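Local coordinates for protein aldo-keto reductase AKR2E4 (Bombyx mori, PDB 3WCZ) that catalyses the NADP-dependent reduction of 3-dehydroecdysone, with lower activity on phenylglyoxal and isatin, and may help regulate moulting, at residues V19-G24 against Q264-N269; Y49-T54 against A202-S207; T23-A28 against D35-A40. All blocks are in the same frame, centred on the assembly; numbering follows the deposited sequence.

Interaction 1 (V19-G24 against Q264-N269). With NAP (NADP nicotinamide-adenine-dinucleotide phosphate), chain B.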
# COMPACT_ATOMS: atom_id res chain seq x y z
N VAL A 19 -9.10 -0.61 -3.87
CA VAL A 19 -8.03 -0.06 -4.70
C VAL A 19 -7.56 1.23 -4.04
O VAL A 19 -8.39 2.06 -3.70
CB VAL A 19 -8.48 0.23 -6.15
CG1 VAL A 19 -7.34 0.79 -6.94
CG2 VAL A 19 -9.04 -1.06 -6.81
N ALA A 20 -6.25 1.39 -3.88
CA ALA A 20 -5.66 2.62 -3.36
C ALA A 20 -4.74 3.25 -4.38
O ALA A 20 -3.99 2.55 -5.06
CB ALA A 20 -4.88 2.33 -2.08
N LEU A 21 -4.79 4.57 -4.46
CA LEU A 21 -3.79 5.30 -5.24
C LEU A 21 -2.45 5.32 -4.52
O LEU A 21 -2.38 5.77 -3.38
CB LEU A 21 -4.23 6.73 -5.51
CG LEU A 21 -3.22 7.55 -6.31
CD1 LEU A 21 -3.17 7.11 -7.79
CD2 LEU A 21 -3.49 9.03 -6.23
N GLY A 22 -1.41 4.84 -5.17
CA GLY A 22 -0.08 4.98 -4.61
C GLY A 22 0.52 6.34 -4.83
O GLY A 22 0.38 6.93 -5.91
N THR A 23 1.18 6.86 -3.80
CA THR A 23 1.85 8.16 -3.88
C THR A 23 3.31 8.09 -3.52
O THR A 23 3.95 9.13 -3.28
CB THR A 23 1.13 9.23 -3.03
OG1 THR A 23 1.26 8.94 -1.63
CG2 THR A 23 -0.36 9.35 -3.40
N GLY A 24 3.88 6.90 -3.50
CA GLY A 24 5.33 6.79 -3.40
C GLY A 24 5.96 7.27 -4.69
O GLY A 24 5.34 7.23 -5.78
N GLN A 264 -5.28 9.24 -17.50
CA GLN A 264 -5.90 8.10 -18.13
C GLN A 264 -5.58 6.77 -17.42
O GLN A 264 -6.46 5.95 -17.22
CB GLN A 264 -5.48 8.05 -19.61
CG GLN A 264 -5.95 9.26 -20.47
CD GLN A 264 -5.35 10.64 -20.10
OE1 GLN A 264 -4.15 10.80 -19.79
NE2 GLN A 264 -6.21 11.67 -20.15
N ARG A 265 -4.31 6.58 -17.05
CA ARG A 265 -3.95 5.33 -16.37
C ARG A 265 -4.55 5.27 -14.97
O ARG A 265 -4.97 4.22 -14.54
CB ARG A 265 -2.45 5.11 -16.34
CG ARG A 265 -1.92 4.82 -17.74
CD ARG A 265 -0.49 4.42 -17.67
NE ARG A 265 0.43 5.52 -17.50
CZ ARG A 265 0.93 6.28 -18.47
NH1 ARG A 265 0.52 6.09 -19.72
NH2 ARG A 265 1.81 7.22 -18.19
N ILE A 266 -4.66 6.41 -14.30
CA ILE A 266 -5.35 6.46 -13.01
C ILE A 266 -6.76 5.91 -13.19
O ILE A 266 -7.22 5.05 -12.44
CB ILE A 266 -5.35 7.92 -12.47
CG1 ILE A 266 -3.97 8.31 -11.95
CG2 ILE A 266 -6.40 8.10 -11.41
CD1 ILE A 266 -3.79 9.79 -11.69
N ALA A 267 -7.47 6.37 -14.20
CA ALA A 267 -8.82 5.91 -14.39
C ALA A 267 -8.87 4.41 -14.74
O ALA A 267 -9.76 3.67 -14.28
CB ALA A 267 -9.50 6.72 -15.48
N GLN A 268 -7.94 3.96 -15.58
CA GLN A 268 -7.90 2.54 -15.94
C GLN A 268 -7.67 1.64 -14.74
O GLN A 268 -8.22 0.55 -14.65
CB GLN A 268 -6.79 2.31 -16.95
CG GLN A 268 -7.12 2.92 -18.30
CD GLN A 268 -6.08 2.63 -19.35
OE1 GLN A 268 -4.88 2.62 -19.09
NE2 GLN A 268 -6.54 2.38 -20.57
N ASN A 269 -6.87 2.13 -13.80
CA ASN A 269 -6.38 1.28 -12.72
C ASN A 269 -7.44 0.95 -11.66
O ASN A 269 -7.23 0.06 -10.84
CB ASN A 269 -5.15 1.91 -12.07
CG ASN A 269 -3.91 1.84 -12.92
OD1 ASN A 269 -3.87 1.11 -13.92
ND2 ASN A 269 -2.91 2.62 -12.58
PA NAP B . 3.64 0.59 -9.14
O1A NAP B . 2.27 1.05 -8.88
O2A NAP B . 4.08 -0.77 -8.91
O5B NAP B . 4.19 1.03 -10.53
C5B NAP B . 4.06 2.35 -10.97
C4B NAP B . 4.55 2.57 -12.40
O4B NAP B . 3.64 1.96 -13.32
C3B NAP B . 4.72 3.98 -12.82
O3B NAP B . 5.86 4.03 -13.64
C2B NAP B . 3.50 4.25 -13.56
O2B NAP B . 3.61 5.29 -14.51
C1B NAP B . 3.20 2.93 -14.23
N9A NAP B . 1.81 2.64 -14.51
C8A NAP B . 0.77 2.88 -13.68
N7A NAP B . -0.35 2.39 -14.15
C5A NAP B . -0.06 1.80 -15.35
C6A NAP B . -0.83 1.12 -16.30
N6A NAP B . -2.21 0.93 -16.20
N1A NAP B . -0.18 0.66 -17.39
C2A NAP B . 1.13 0.83 -17.53
N3A NAP B . 1.91 1.46 -16.63
C4A NAP B . 1.30 1.94 -15.53
O3 NAP B . 4.60 1.56 -8.26
PN NAP B . 5.20 1.65 -6.79
O1N NAP B . 5.28 3.11 -6.50
O2N NAP B . 6.45 0.83 -6.75
O5D NAP B . 4.17 0.95 -5.81
C5D NAP B . 2.88 1.44 -5.66
C4D NAP B . 2.58 2.12 -4.32
O4D NAP B . 2.69 1.21 -3.24
C3D NAP B . 3.53 3.21 -3.94
O3D NAP B . 3.36 4.38 -4.72
C2D NAP B . 3.26 3.36 -2.52
O2D NAP B . 2.04 4.01 -2.31
C1D NAP B . 3.19 1.91 -2.10
N1N NAP B . 4.42 1.25 -1.65
C2N NAP B . 4.60 0.96 -0.34
C3N NAP B . 5.74 0.33 0.08
C7N NAP B . 5.83 0.01 1.52
O7N NAP B . 4.82 -0.09 2.26
N7N NAP B . 7.06 -0.32 1.98
C4N NAP B . 6.78 0.03 -0.83
C5N NAP B . 6.58 0.31 -2.18
C6N NAP B . 5.39 0.92 -2.54
P2B NAP B . 2.62 6.55 -14.53
O1X NAP B . 3.18 7.43 -15.66
O2X NAP B . 1.27 6.07 -14.86
O3X NAP B . 2.72 7.21 -13.17

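Interaction 2 (Y49-T54 against A202-S207). With NAP (NADP nicotinamide-adenine-dinucleotide phosphate), chain B.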
# COMPACT_ATOMS: atom_id res chain seq x y z
N TYR A 49 -11.77 6.99 -7.10
CA TYR A 49 -10.98 6.48 -5.97
C TYR A 49 -11.45 7.13 -4.68
O TYR A 49 -11.78 8.34 -4.65
CB TYR A 49 -9.50 6.81 -6.11
CG TYR A 49 -8.70 6.08 -7.14
CD1 TYR A 49 -8.97 6.23 -8.50
CD2 TYR A 49 -7.61 5.30 -6.78
CE1 TYR A 49 -8.19 5.62 -9.46
CE2 TYR A 49 -6.81 4.69 -7.73
CZ TYR A 49 -7.11 4.84 -9.07
OH TYR A 49 -6.30 4.25 -10.00
N ARG A 50 -11.42 6.34 -3.62
CA ARG A 50 -11.74 6.82 -2.29
C ARG A 50 -10.67 6.37 -1.31
O ARG A 50 -10.89 6.45 -0.09
CB ARG A 50 -13.10 6.29 -1.84
CG ARG A 50 -14.28 6.80 -2.70
CD ARG A 50 -14.45 8.30 -2.60
NE ARG A 50 -15.59 8.81 -3.37
CZ ARG A 50 -15.49 9.35 -4.58
NH1 ARG A 50 -14.32 9.42 -5.20
NH2 ARG A 50 -16.59 9.82 -5.17
N HIS A 51 -9.55 5.85 -1.77
CA HIS A 51 -8.47 5.40 -0.89
C HIS A 51 -7.15 5.89 -1.46
O HIS A 51 -6.86 5.64 -2.63
CB HIS A 51 -8.53 3.86 -0.77
CG HIS A 51 -7.53 3.23 0.17
ND1 HIS A 51 -7.50 1.87 0.37
CD2 HIS A 51 -6.52 3.73 0.93
CE1 HIS A 51 -6.53 1.56 1.21
NE2 HIS A 51 -5.93 2.67 1.58
N ILE A 52 -6.38 6.61 -0.63
CA ILE A 52 -5.06 7.12 -1.00
C ILE A 52 -4.04 6.53 -0.04
O ILE A 52 -4.29 6.57 1.17
CB ILE A 52 -4.96 8.65 -0.92
CG1 ILE A 52 -6.13 9.35 -1.62
CG2 ILE A 52 -3.62 9.11 -1.46
CD1 ILE A 52 -6.24 9.15 -3.11
N ASP A 53 -2.93 6.00 -0.55
CA ASP A 53 -1.82 5.46 0.24
C ASP A 53 -0.64 6.42 0.16
O ASP A 53 -0.19 6.73 -0.94
CB ASP A 53 -1.37 4.08 -0.26
CG ASP A 53 -0.26 3.50 0.57
OD1 ASP A 53 -0.57 2.95 1.64
OD2 ASP A 53 0.92 3.61 0.17
N THR A 54 -0.17 6.90 1.31
CA THR A 54 1.00 7.75 1.39
C THR A 54 1.84 7.35 2.58
O THR A 54 1.63 6.30 3.18
CB THR A 54 0.57 9.25 1.38
OG1 THR A 54 1.71 10.10 1.19
CG2 THR A 54 -0.12 9.67 2.64
N ALA A 202 -6.07 -8.46 6.51
CA ALA A 202 -6.11 -8.21 5.08
C ALA A 202 -4.74 -7.75 4.58
O ALA A 202 -3.91 -7.25 5.35
CB ALA A 202 -7.19 -7.19 4.73
N VAL A 203 -4.50 -7.92 3.29
CA VAL A 203 -3.23 -7.57 2.68
C VAL A 203 -3.40 -6.47 1.65
O VAL A 203 -4.21 -6.61 0.73
CB VAL A 203 -2.57 -8.80 2.07
CG1 VAL A 203 -1.32 -8.39 1.29
CG2 VAL A 203 -2.28 -9.80 3.19
N MET A 204 -2.62 -5.40 1.80
CA MET A 204 -2.45 -4.40 0.75
C MET A 204 -1.20 -4.79 -0.03
O MET A 204 -0.18 -5.14 0.56
CB MET A 204 -2.31 -2.99 1.32
CG MET A 204 -3.58 -2.43 1.92
SD MET A 204 -3.37 -0.79 2.68
CE MET A 204 -3.24 0.25 1.21
N ALA A 205 -1.32 -4.80 -1.37
CA ALA A 205 -0.25 -5.20 -2.28
C ALA A 205 0.41 -3.99 -2.91
O ALA A 205 -0.17 -3.30 -3.78
CB ALA A 205 -0.83 -6.10 -3.39
N TYR A 206 1.63 -3.70 -2.45
CA TYR A 206 2.42 -2.62 -3.03
C TYR A 206 3.26 -3.09 -4.22
O TYR A 206 3.44 -4.28 -4.43
CB TYR A 206 3.21 -1.90 -1.95
CG TYR A 206 4.44 -2.51 -1.35
CD1 TYR A 206 5.61 -2.71 -2.09
CD2 TYR A 206 4.49 -2.76 0.01
CE1 TYR A 206 6.77 -3.17 -1.48
CE2 TYR A 206 5.64 -3.23 0.61
CZ TYR A 206 6.78 -3.40 -0.13
OH TYR A 206 7.94 -3.83 0.43
N SER A 207 3.75 -2.11 -4.97
CA SER A 207 4.43 -2.31 -6.25
C SER A 207 3.72 -3.38 -7.08
O SER A 207 4.33 -4.34 -7.53
CB SER A 207 5.91 -2.66 -6.03
OG SER A 207 6.62 -1.64 -5.33
PA NAP B . 3.64 0.59 -9.14
O1A NAP B . 2.27 1.05 -8.88
O2A NAP B . 4.08 -0.77 -8.91
O5B NAP B . 4.19 1.03 -10.53
C5B NAP B . 4.06 2.35 -10.97
C4B NAP B . 4.55 2.57 -12.40
O4B NAP B . 3.64 1.96 -13.32
C3B NAP B . 4.72 3.98 -12.82
O3B NAP B . 5.86 4.03 -13.64
C2B NAP B . 3.50 4.25 -13.56
O2B NAP B . 3.61 5.29 -14.51
C1B NAP B . 3.20 2.93 -14.23
N9A NAP B . 1.81 2.64 -14.51
C8A NAP B . 0.77 2.88 -13.68
N7A NAP B . -0.35 2.39 -14.15
C5A NAP B . -0.06 1.80 -15.35
C6A NAP B . -0.83 1.12 -16.30
N6A NAP B . -2.21 0.93 -16.20
N1A NAP B . -0.18 0.66 -17.39
C2A NAP B . 1.13 0.83 -17.53
N3A NAP B . 1.91 1.46 -16.63
C4A NAP B . 1.30 1.94 -15.53
O3 NAP B . 4.60 1.56 -8.26
PN NAP B . 5.20 1.65 -6.79
O1N NAP B . 5.28 3.11 -6.50
O2N NAP B . 6.45 0.83 -6.75
O5D NAP B . 4.17 0.95 -5.81
C5D NAP B . 2.88 1.44 -5.66
C4D NAP B . 2.58 2.12 -4.32
O4D NAP B . 2.69 1.21 -3.24
C3D NAP B . 3.53 3.21 -3.94
O3D NAP B . 3.36 4.38 -4.72
C2D NAP B . 3.26 3.36 -2.52
O2D NAP B . 2.04 4.01 -2.31
C1D NAP B . 3.19 1.91 -2.10
N1N NAP B . 4.42 1.25 -1.65
C2N NAP B . 4.60 0.96 -0.34
C3N NAP B . 5.74 0.33 0.08
C7N NAP B . 5.83 0.01 1.52
O7N NAP B . 4.82 -0.09 2.26
N7N NAP B . 7.06 -0.32 1.98
C4N NAP B . 6.78 0.03 -0.83
C5N NAP B . 6.58 0.31 -2.18
C6N NAP B . 5.39 0.92 -2.54
P2B NAP B . 2.62 6.55 -14.53
O1X NAP B . 3.18 7.43 -15.66
O2X NAP B . 1.27 6.07 -14.86
O3X NAP B . 2.72 7.21 -13.17

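Interaction 3 (T23-A28 against D35-A40). With NAP (NADP nicotinamide-adenine-dinucleotide phosphate), chain B.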
# COMPACT_ATOMS: atom_id res chain seq x y z
N THR A 23 1.18 6.86 -3.80
CA THR A 23 1.85 8.16 -3.88
C THR A 23 3.31 8.09 -3.52
O THR A 23 3.95 9.13 -3.28
CB THR A 23 1.13 9.23 -3.03
OG1 THR A 23 1.26 8.94 -1.63
CG2 THR A 23 -0.36 9.35 -3.40
N GLY A 24 3.88 6.90 -3.50
CA GLY A 24 5.33 6.79 -3.40
C GLY A 24 5.96 7.27 -4.69
O GLY A 24 5.34 7.23 -5.78
N ARG A 25 7.21 7.71 -4.60
CA ARG A 25 7.88 8.37 -5.70
C ARG A 25 9.01 7.54 -6.31
O ARG A 25 9.80 8.07 -7.10
CB ARG A 25 8.48 9.68 -5.22
CG ARG A 25 7.50 10.58 -4.49
CD ARG A 25 6.43 11.01 -5.43
NE ARG A 25 6.93 11.98 -6.41
CZ ARG A 25 6.49 12.09 -7.66
NH1 ARG A 25 5.53 11.25 -8.15
NH2 ARG A 25 7.02 13.03 -8.45
N GLY A 26 9.09 6.26 -5.97
CA GLY A 26 10.14 5.41 -6.50
C GLY A 26 10.21 5.37 -8.03
O GLY A 26 11.28 5.22 -8.60
N THR A 27 9.08 5.53 -8.70
CA THR A 27 9.06 5.46 -10.16
C THR A 27 9.09 6.84 -10.82
O THR A 27 9.02 6.93 -12.05
CB THR A 27 7.84 4.70 -10.67
OG1 THR A 27 6.64 5.41 -10.36
CG2 THR A 27 7.79 3.29 -10.08
N ALA A 28 9.16 7.89 -10.01
CA ALA A 28 9.06 9.24 -10.58
C ALA A 28 10.28 9.52 -11.47
O ALA A 28 11.41 9.22 -11.10
CB ALA A 28 8.92 10.28 -9.48
N ASP A 35 4.49 18.23 -7.45
CA ASP A 35 3.12 18.72 -7.57
C ASP A 35 2.25 17.74 -8.34
O ASP A 35 1.02 17.76 -8.21
CB ASP A 35 3.10 20.10 -8.26
CG ASP A 35 1.73 20.75 -8.23
OD1 ASP A 35 1.18 20.94 -7.12
OD2 ASP A 35 1.19 21.06 -9.31
N GLU A 36 2.86 16.88 -9.16
CA GLU A 36 2.06 15.89 -9.87
C GLU A 36 1.33 14.94 -8.91
O GLU A 36 0.34 14.34 -9.30
CB GLU A 36 2.92 15.06 -10.83
CG GLU A 36 3.88 14.10 -10.11
CD GLU A 36 4.56 13.13 -11.06
OE1 GLU A 36 4.27 13.18 -12.28
OE2 GLU A 36 5.40 12.32 -10.58
N VAL A 37 1.79 14.82 -7.69
CA VAL A 37 1.11 13.99 -6.71
C VAL A 37 -0.20 14.65 -6.29
O VAL A 37 -1.20 13.97 -6.14
CB VAL A 37 2.02 13.73 -5.48
CG1 VAL A 37 1.26 13.03 -4.38
CG2 VAL A 37 3.26 12.91 -5.89
N ARG A 38 -0.20 15.96 -6.07
CA ARG A 38 -1.43 16.68 -5.77
C ARG A 38 -2.43 16.47 -6.90
O ARG A 38 -3.59 16.10 -6.68
CB ARG A 38 -1.15 18.18 -5.59
CG ARG A 38 -2.41 19.02 -5.49
CD ARG A 38 -2.14 20.53 -5.73
NE ARG A 38 -1.60 20.73 -7.07
CZ ARG A 38 -2.31 20.61 -8.17
NH1 ARG A 38 -3.62 20.41 -8.12
NH2 ARG A 38 -1.72 20.71 -9.35
N GLN A 39 -1.97 16.65 -8.14
CA GLN A 39 -2.85 16.48 -9.28
C GLN A 39 -3.35 15.04 -9.40
O GLN A 39 -4.52 14.81 -9.72
CB GLN A 39 -2.10 16.90 -10.56
CG GLN A 39 -2.98 16.91 -11.81
CD GLN A 39 -4.11 17.92 -11.69
OE1 GLN A 39 -3.86 19.12 -11.49
NE2 GLN A 39 -5.36 17.46 -11.75
N ALA A 40 -2.47 14.07 -9.15
CA ALA A 40 -2.86 12.65 -9.23
C ALA A 40 -3.94 12.31 -8.20
O ALA A 40 -4.88 11.59 -8.50
CB ALA A 40 -1.66 11.78 -9.02
PA NAP B . 3.64 0.59 -9.14
O1A NAP B . 2.27 1.05 -8.88
O2A NAP B . 4.08 -0.77 -8.91
O5B NAP B . 4.19 1.03 -10.53
C5B NAP B . 4.06 2.35 -10.97
C4B NAP B . 4.55 2.57 -12.40
O4B NAP B . 3.64 1.96 -13.32
C3B NAP B . 4.72 3.98 -12.82
O3B NAP B . 5.86 4.03 -13.64
C2B NAP B . 3.50 4.25 -13.56
O2B NAP B . 3.61 5.29 -14.51
C1B NAP B . 3.20 2.93 -14.23
N9A NAP B . 1.81 2.64 -14.51
C8A NAP B . 0.77 2.88 -13.68
N7A NAP B . -0.35 2.39 -14.15
C5A NAP B . -0.06 1.80 -15.35
C6A NAP B . -0.83 1.12 -16.30
N6A NAP B . -2.21 0.93 -16.20
N1A NAP B . -0.18 0.66 -17.39
C2A NAP B . 1.13 0.83 -17.53
N3A NAP B . 1.91 1.46 -16.63
C4A NAP B . 1.30 1.94 -15.53
O3 NAP B . 4.60 1.56 -8.26
PN NAP B . 5.20 1.65 -6.79
O1N NAP B . 5.28 3.11 -6.50
O2N NAP B . 6.45 0.83 -6.75
O5D NAP B . 4.17 0.95 -5.81
C5D NAP B . 2.88 1.44 -5.66
C4D NAP B . 2.58 2.12 -4.32
O4D NAP B . 2.69 1.21 -3.24
C3D NAP B . 3.53 3.21 -3.94
O3D NAP B . 3.36 4.38 -4.72
C2D NAP B . 3.26 3.36 -2.52
O2D NAP B . 2.04 4.01 -2.31
C1D NAP B . 3.19 1.91 -2.10
N1N NAP B . 4.42 1.25 -1.65
C2N NAP B . 4.60 0.96 -0.34
C3N NAP B . 5.74 0.33 0.08
C7N NAP B . 5.83 0.01 1.52
O7N NAP B . 4.82 -0.09 2.26
N7N NAP B . 7.06 -0.32 1.98
C4N NAP B . 6.78 0.03 -0.83
C5N NAP B . 6.58 0.31 -2.18
C6N NAP B . 5.39 0.92 -2.54
P2B NAP B . 2.62 6.55 -14.53
O1X NAP B . 3.18 7.43 -15.66
O2X NAP B . 1.27 6.07 -14.86
O3X NAP B . 2.72 7.21 -13.17

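Interaction 1 (V19-G24 against Q264-N269)
L21 and I266 meet through methyl and methylene groups only, L21 CD1 lying 4.4 Å from I266 CG1, while V19 CG1 stands 4.0 Å from the carbonyl oxygen N269 O. Chi1 of V19 (-180°) sets CG1 trans to N, pointing it at the helix. N269 O is buried there with no polar partner in the model. Just 107 Å² is covered between the segments, and the closest geometry is found instead where both touch NADP. The N269 amide reads the adenine with both ends: OD1 accepts from N6A at 2.8 Å and ND2 donates to N7A at 3.0 Å, the latter nearly straight (172°). This pair of hydrogen bonds, one accepted and one donated, fixes which way the amide is turned. On the other segment, G24 N donates to the ribose hydroxyl O3D at 2.8 Å. The helix flank carrying Q264, A267 and Q268 is the looser, more solvent-accessible side. R265 stands at its border: CD rests 3.5 Å from adenine C5A, and the chain bends at chi3 to bring NE to O2X of the 2'-phosphate at 2.8 Å. NH2 takes O1X of the same group, P2B lying in the guanidinium plane. An alanine here would probably leave that phosphate without two donors and uncover part of the adenine. The arrangement is the NADP site at the C-terminal strand ends of an aldo-keto reductase TIM barrel.

Interaction 2 (Y49-T54 against A202-S207)
M204 is the residue of 202-207 that reaches H51 and D53, its side chain crossing the barrel interior from strand 202-206. The M204 chain is extended to SD and bent at chi3 (74°), which swings CE toward strand 51-53: CE lies 3.5 Å from H51 CE1 and 3.8 Å from D53 OD1. The sulfur is farther off, 5.2 Å from the H51 ring centroid and at the ring's edge, a sulfur-aromatic approach. The imidazole itself is held by T85 through NE2 and by the P17 carbonyl through ND1. D53 likewise has polar partners elsewhere: OD1 takes Q180, whereas OD2 pairs with K87 and accepts from NADP O2D at 2.8 Å. Farther along comes Y206, whose ring covers the nicotinamide, C4N sitting 3.1 Å above the ring plane and over its centre. Its OH is hydrogen-bonded to N159. S207 then grips the pyrophosphate, OG and O2N forming a hydrogen bond of 2.9 Å, while its backbone N gives a weak one to O5D. Strand 51-53 lies between 21-22 and 83-88 in the parallel sheet, with I52 turned outward onto V64 of helix 61-73; strand 202-206 lies between 178-182 and 255-256, and M204 also packs on I178 and Q180 of the former.

Interaction 3 (T23-A28 against D35-A40)
R25 and E36 form a salt bridge that ties the loop after strand 21-22 to the start of helix 35-46, within the first beta-alpha unit of the TIM barrel. Both terminal nitrogens converge on one carboxylate oxygen: NH1 lies 2.7 Å and NH2 2.8 Å from E36 OE2. Because that oxygen is shared, the end-on grip is bifurcated rather than a paired one, and the N-H...O angles are bent, 143° and 138°. OE2 sits in the guanidinium plane at its edge but is met on its anti side, and the guanidinium and carboxylate planes stand 82° apart. E36 OE1 turns to T261 with a weak bond. Around this pair the guanidinium is sandwiched: V37 CG2 is 3.3 Å above one face toward the rim, and A28 CB 3.4 Å from the opposite face over the centre. A28 is placed there by the type I turn R25-A28, closed by A28 N to R25 O. The turn belongs to the NADP-binding loop. Deeper in, T23 and V37 cross at about a right angle. V37 turns CG1, the branch trans to its N, onto T23 CB at 4.0 Å, while T23 OG1 is hydrogen-bonded to the carbonyl oxygen of D53.

Interaction 2 lies deepest, its centre about 4 Å from the chain's centre, and spans the barrel interior; interactions 1 and 3, about 12 and 14 Å from that centre, belong to the wall and the loop region around the cofactor. Interaction 1 is buried and mostly apolar between its segments, with one backbone oxygen lacking a polar partner, interaction 2 joins a methionine methyl to polar groups with partners elsewhere, and interaction 3, partly buried, has the salt bridge across its segments. Interactions 1 and 3 share T23 and G24. Y49 OH bonds to I266 O, joining interaction 2 to interaction 1, and L21 and I266 both pack against A40 O of interaction 3. All three touch NADP.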